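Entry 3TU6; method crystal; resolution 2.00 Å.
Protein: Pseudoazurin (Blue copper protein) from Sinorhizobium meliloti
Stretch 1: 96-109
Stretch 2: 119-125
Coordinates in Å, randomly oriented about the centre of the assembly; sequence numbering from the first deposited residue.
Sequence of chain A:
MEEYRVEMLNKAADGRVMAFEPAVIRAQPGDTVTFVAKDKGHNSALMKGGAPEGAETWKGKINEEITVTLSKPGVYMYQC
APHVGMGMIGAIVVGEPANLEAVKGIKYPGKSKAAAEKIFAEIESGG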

# COMPACT_ATOMS: atom_id res chain seq x y z
N GLU A 96 -13.73 -7.17 -1.78
CA GLU A 96 -13.37 -7.67 -3.11
C GLU A 96 -12.68 -6.58 -3.93
O GLU A 96 -13.10 -5.42 -3.89
CB GLU A 96 -14.62 -8.15 -3.85
CG GLU A 96 -15.31 -9.34 -3.21
CD GLU A 96 -16.48 -9.87 -4.02
OE1 GLU A 96 -16.82 -9.25 -5.05
OE2 GLU A 96 -17.06 -10.90 -3.63
N PRO A 97 -11.63 -6.94 -4.68
CA PRO A 97 -10.91 -5.97 -5.50
C PRO A 97 -11.69 -5.63 -6.78
O PRO A 97 -11.40 -6.18 -7.85
CB PRO A 97 -9.60 -6.68 -5.81
CG PRO A 97 -9.96 -8.12 -5.83
CD PRO A 97 -11.05 -8.29 -4.80
N ALA A 98 -12.66 -4.74 -6.66
CA ALA A 98 -13.51 -4.35 -7.79
C ALA A 98 -12.79 -3.43 -8.77
O ALA A 98 -13.00 -3.52 -9.98
CB ALA A 98 -14.78 -3.68 -7.28
N ASN A 99 -11.93 -2.55 -8.25
CA ASN A 99 -11.20 -1.58 -9.07
C ASN A 99 -9.78 -2.03 -9.43
O ASN A 99 -8.89 -1.20 -9.62
CB ASN A 99 -11.15 -0.22 -8.36
CG ASN A 99 -10.32 -0.25 -7.08
OD1 ASN A 99 -10.25 -1.27 -6.41
ND2 ASN A 99 -9.70 0.87 -6.75
N LEU A 100 -9.58 -3.34 -9.54
CA LEU A 100 -8.25 -3.90 -9.81
C LEU A 100 -7.74 -3.51 -11.20
O LEU A 100 -6.55 -3.24 -11.37
CB LEU A 100 -8.29 -5.43 -9.66
CG LEU A 100 -6.98 -6.22 -9.73
CD1 LEU A 100 -6.53 -6.43 -11.17
CD2 LEU A 100 -5.87 -5.55 -8.92
N GLU A 101 -8.64 -3.48 -12.18
CA GLU A 101 -8.29 -3.09 -13.54
C GLU A 101 -7.86 -1.62 -13.60
O GLU A 101 -6.91 -1.28 -14.31
CB GLU A 101 -9.48 -3.33 -14.48
CG GLU A 101 -9.15 -3.16 -15.97
CD GLU A 101 -10.36 -3.37 -16.87
OE1 GLU A 101 -11.45 -3.73 -16.36
OE2 GLU A 101 -10.22 -3.18 -18.10
N ALA A 102 -8.55 -0.77 -12.85
CA ALA A 102 -8.26 0.66 -12.83
C ALA A 102 -6.90 0.97 -12.20
O ALA A 102 -6.14 1.78 -12.72
CB ALA A 102 -9.37 1.42 -12.10
N VAL A 103 -6.61 0.31 -11.08
CA VAL A 103 -5.34 0.54 -10.36
C VAL A 103 -4.12 0.00 -11.12
O VAL A 103 -3.00 0.45 -10.88
CB VAL A 103 -5.36 -0.06 -8.93
CG1 VAL A 103 -6.47 0.59 -8.11
CG2 VAL A 103 -5.53 -1.57 -8.97
N LYS A 104 -4.33 -0.95 -12.02
CA LYS A 104 -3.24 -1.45 -12.88
C LYS A 104 -2.73 -0.38 -13.85
O LYS A 104 -1.57 -0.40 -14.24
CB LYS A 104 -3.69 -2.68 -13.67
CG LYS A 104 -3.55 -3.99 -12.92
CD LYS A 104 -4.04 -5.17 -13.75
CE LYS A 104 -3.61 -6.50 -13.15
NZ LYS A 104 -4.21 -7.66 -13.87
N GLY A 105 -3.61 0.55 -14.23
CA GLY A 105 -3.30 1.54 -15.26
C GLY A 105 -2.72 2.87 -14.80
O GLY A 105 -2.48 3.75 -15.62
N ILE A 106 -2.50 3.03 -13.49
CA ILE A 106 -1.97 4.29 -12.96
C ILE A 106 -0.45 4.38 -13.16
O ILE A 106 0.18 3.43 -13.63
CB ILE A 106 -2.34 4.51 -11.46
CG1 ILE A 106 -1.54 3.58 -10.54
CG2 ILE A 106 -3.84 4.31 -11.25
CD1 ILE A 106 -1.91 3.73 -9.07
N LYS A 107 0.13 5.52 -12.80
CA LYS A 107 1.55 5.77 -13.01
C LYS A 107 2.40 5.09 -11.93
O LYS A 107 2.27 5.40 -10.74
CB LYS A 107 1.84 7.28 -13.02
N TYR A 108 3.26 4.17 -12.36
CA TYR A 108 4.22 3.51 -11.47
C TYR A 108 5.64 3.84 -11.91
O TYR A 108 6.19 3.19 -12.80
CB TYR A 108 4.00 1.99 -11.49
CG TYR A 108 2.69 1.56 -10.88
CD1 TYR A 108 2.52 1.51 -9.50
CD2 TYR A 108 1.61 1.20 -11.69
CE1 TYR A 108 1.31 1.12 -8.94
CE2 TYR A 108 0.40 0.80 -11.13
CZ TYR A 108 0.26 0.77 -9.75
OH TYR A 108 -0.94 0.38 -9.20
N PRO A 109 6.25 4.87 -11.30
CA PRO A 109 7.57 5.34 -11.72
C PRO A 109 8.71 4.47 -11.19
O PRO A 109 8.66 3.99 -10.06
CB PRO A 109 7.65 6.74 -11.10
CG PRO A 109 6.85 6.64 -9.87
CD PRO A 109 5.74 5.66 -10.16
N ILE A 119 2.77 -7.28 -6.67
CA ILE A 119 1.59 -7.08 -5.83
C ILE A 119 0.31 -7.60 -6.50
O ILE A 119 -0.50 -8.26 -5.86
CB ILE A 119 1.41 -5.59 -5.46
CG1 ILE A 119 2.46 -5.17 -4.43
CG2 ILE A 119 0.02 -5.33 -4.89
CD1 ILE A 119 2.60 -3.67 -4.28
N PHE A 120 0.15 -7.31 -7.79
CA PHE A 120 -1.04 -7.75 -8.53
C PHE A 120 -1.08 -9.26 -8.74
O PHE A 120 -2.16 -9.85 -8.74
CB PHE A 120 -1.14 -7.02 -9.88
CG PHE A 120 -1.35 -5.54 -9.76
CD1 PHE A 120 -2.38 -5.03 -8.99
CD2 PHE A 120 -0.52 -4.65 -10.44
CE1 PHE A 120 -2.58 -3.66 -8.88
CE2 PHE A 120 -0.72 -3.28 -10.33
CZ PHE A 120 -1.75 -2.78 -9.55
N ALA A 121 0.08 -9.88 -8.93
CA ALA A 121 0.17 -11.34 -9.01
C ALA A 121 -0.18 -11.99 -7.67
O ALA A 121 -0.83 -13.04 -7.63
CB ALA A 121 1.56 -11.77 -9.46
N GLU A 122 0.24 -11.35 -6.58
CA GLU A 122 -0.04 -11.84 -5.23
C GLU A 122 -1.54 -11.80 -4.92
O GLU A 122 -2.07 -12.74 -4.33
CB GLU A 122 0.74 -11.01 -4.20
CG GLU A 122 0.74 -11.59 -2.78
CD GLU A 122 1.59 -10.79 -1.80
OE1 GLU A 122 1.20 -10.70 -0.62
OE2 GLU A 122 2.65 -10.26 -2.20
N ILE A 123 -2.20 -10.71 -5.31
CA ILE A 123 -3.64 -10.55 -5.09
C ILE A 123 -4.45 -11.52 -5.95
O ILE A 123 -5.38 -12.16 -5.46
CB ILE A 123 -4.10 -9.11 -5.39
CG1 ILE A 123 -3.49 -8.13 -4.38
CG2 ILE A 123 -5.62 -9.00 -5.33
CD1 ILE A 123 -3.65 -6.67 -4.78
N GLU A 124 -4.10 -11.61 -7.23
CA GLU A 124 -4.87 -12.41 -8.18
C GLU A 124 -4.66 -13.91 -7.99
O GLU A 124 -5.63 -14.66 -7.84
CB GLU A 124 -4.51 -12.02 -9.62
CG GLU A 124 -4.98 -10.63 -10.01
CD GLU A 124 -4.44 -10.20 -11.37
OE1 GLU A 124 -4.72 -10.89 -12.36
OE2 GLU A 124 -3.75 -9.16 -11.43
N SER A 125 -3.40 -14.35 -7.99
CA SER A 125 -3.07 -15.78 -8.01
C SER A 125 -2.39 -16.30 -6.74
O SER A 125 -2.17 -17.51 -6.62
CB SER A 125 -2.19 -16.09 -9.23
OG SER A 125 -0.95 -15.41 -9.15

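A small contact between two helical segments often follows a simple plan: one aromatic ring fills the gap between the backbones, and a salt bridge closes the side that faces solvent. Pseudoazurin from Sinorhizobium meliloti offers a compact worked example, in which residues 96-109 meet residues 119-125 and bury 330 Å² in all, counting both sides.

The polar link is a single salt bridge. Lys-104 NZ donates a hydrogen bond to Glu-124 OE2 at 2.9 Å, so charge attraction and hydrogen bonding act in the same pair. Neither residue points its CA-to-CB bond at its partner stretch; both leave sideways, and it is the length of the side chains that brings their ends together. Lys-104 is nearly fully extended beyond CB, with chi2, chi3 and chi4 all t, while Glu-124 combines m and t for its first two angles. Long, flexible, charged side chains suit this margin, where the carboxylate and ammonium groups can pair without being sealed away from water.

The same lysine also serves the apolar part of the contact. On its way to the glutamate, its aliphatic stem crosses one face of the Phe-120 ring: Lys-104 CG lies 3.8 Å from the centroid of the Phe-120 ring and only 7° off the ring normal, a well-centred CH-pi interaction. Lysine is apt here because its methylenes can cover an aromatic face while its terminal charge remains free to pair further out.

Phe-120 is the hub. It is buried, has 104 Å² covered by the other stretch, the largest share of any residue, and points toward that stretch with chi1 in m. Around it gather apolar groups from the short helix 100-104: Leu-100 CD2 approaches Phe-120 CD1 at 3.5 Å, and Val-103 CG2 approaches Phe-120 CE1 at 3.6 Å. A flat, wide side chain is well matched to this setting, since the helix axes run nearly antiparallel, at 169°, yet come no closer than 12.0 Å, and the ring helps to fill the space between them. Leu-100 reaches further along the partner helix as well, with its CD1 3.9 Å from Glu-124 OE2, beside the salt bridge.

Tyr-108 completes the surroundings of the ring after the chain has left the short helix. Tyr-108 OH sits at the edge of the phenylalanine, near its plane, 3.3 Å from Phe-120 CZ. The hydroxyl is not left unsatisfied in this buried position: Tyr-108 OH donates a hydrogen bond to Val-103 O at 2.7 Å, tying the later loop back to the helix. Tyrosine thus adds aromatic bulk while supplying a polar tip that the neighbouring backbone can accept.

Farther out the packing loosens. Pro-97, ahead of the helix, and Ile-123 both point toward the opposite stretch, but Pro-97 CG and Ile-123 CG2 come only to 4.5 Å, a light apolar touch that extends the contact beyond the phenylalanine.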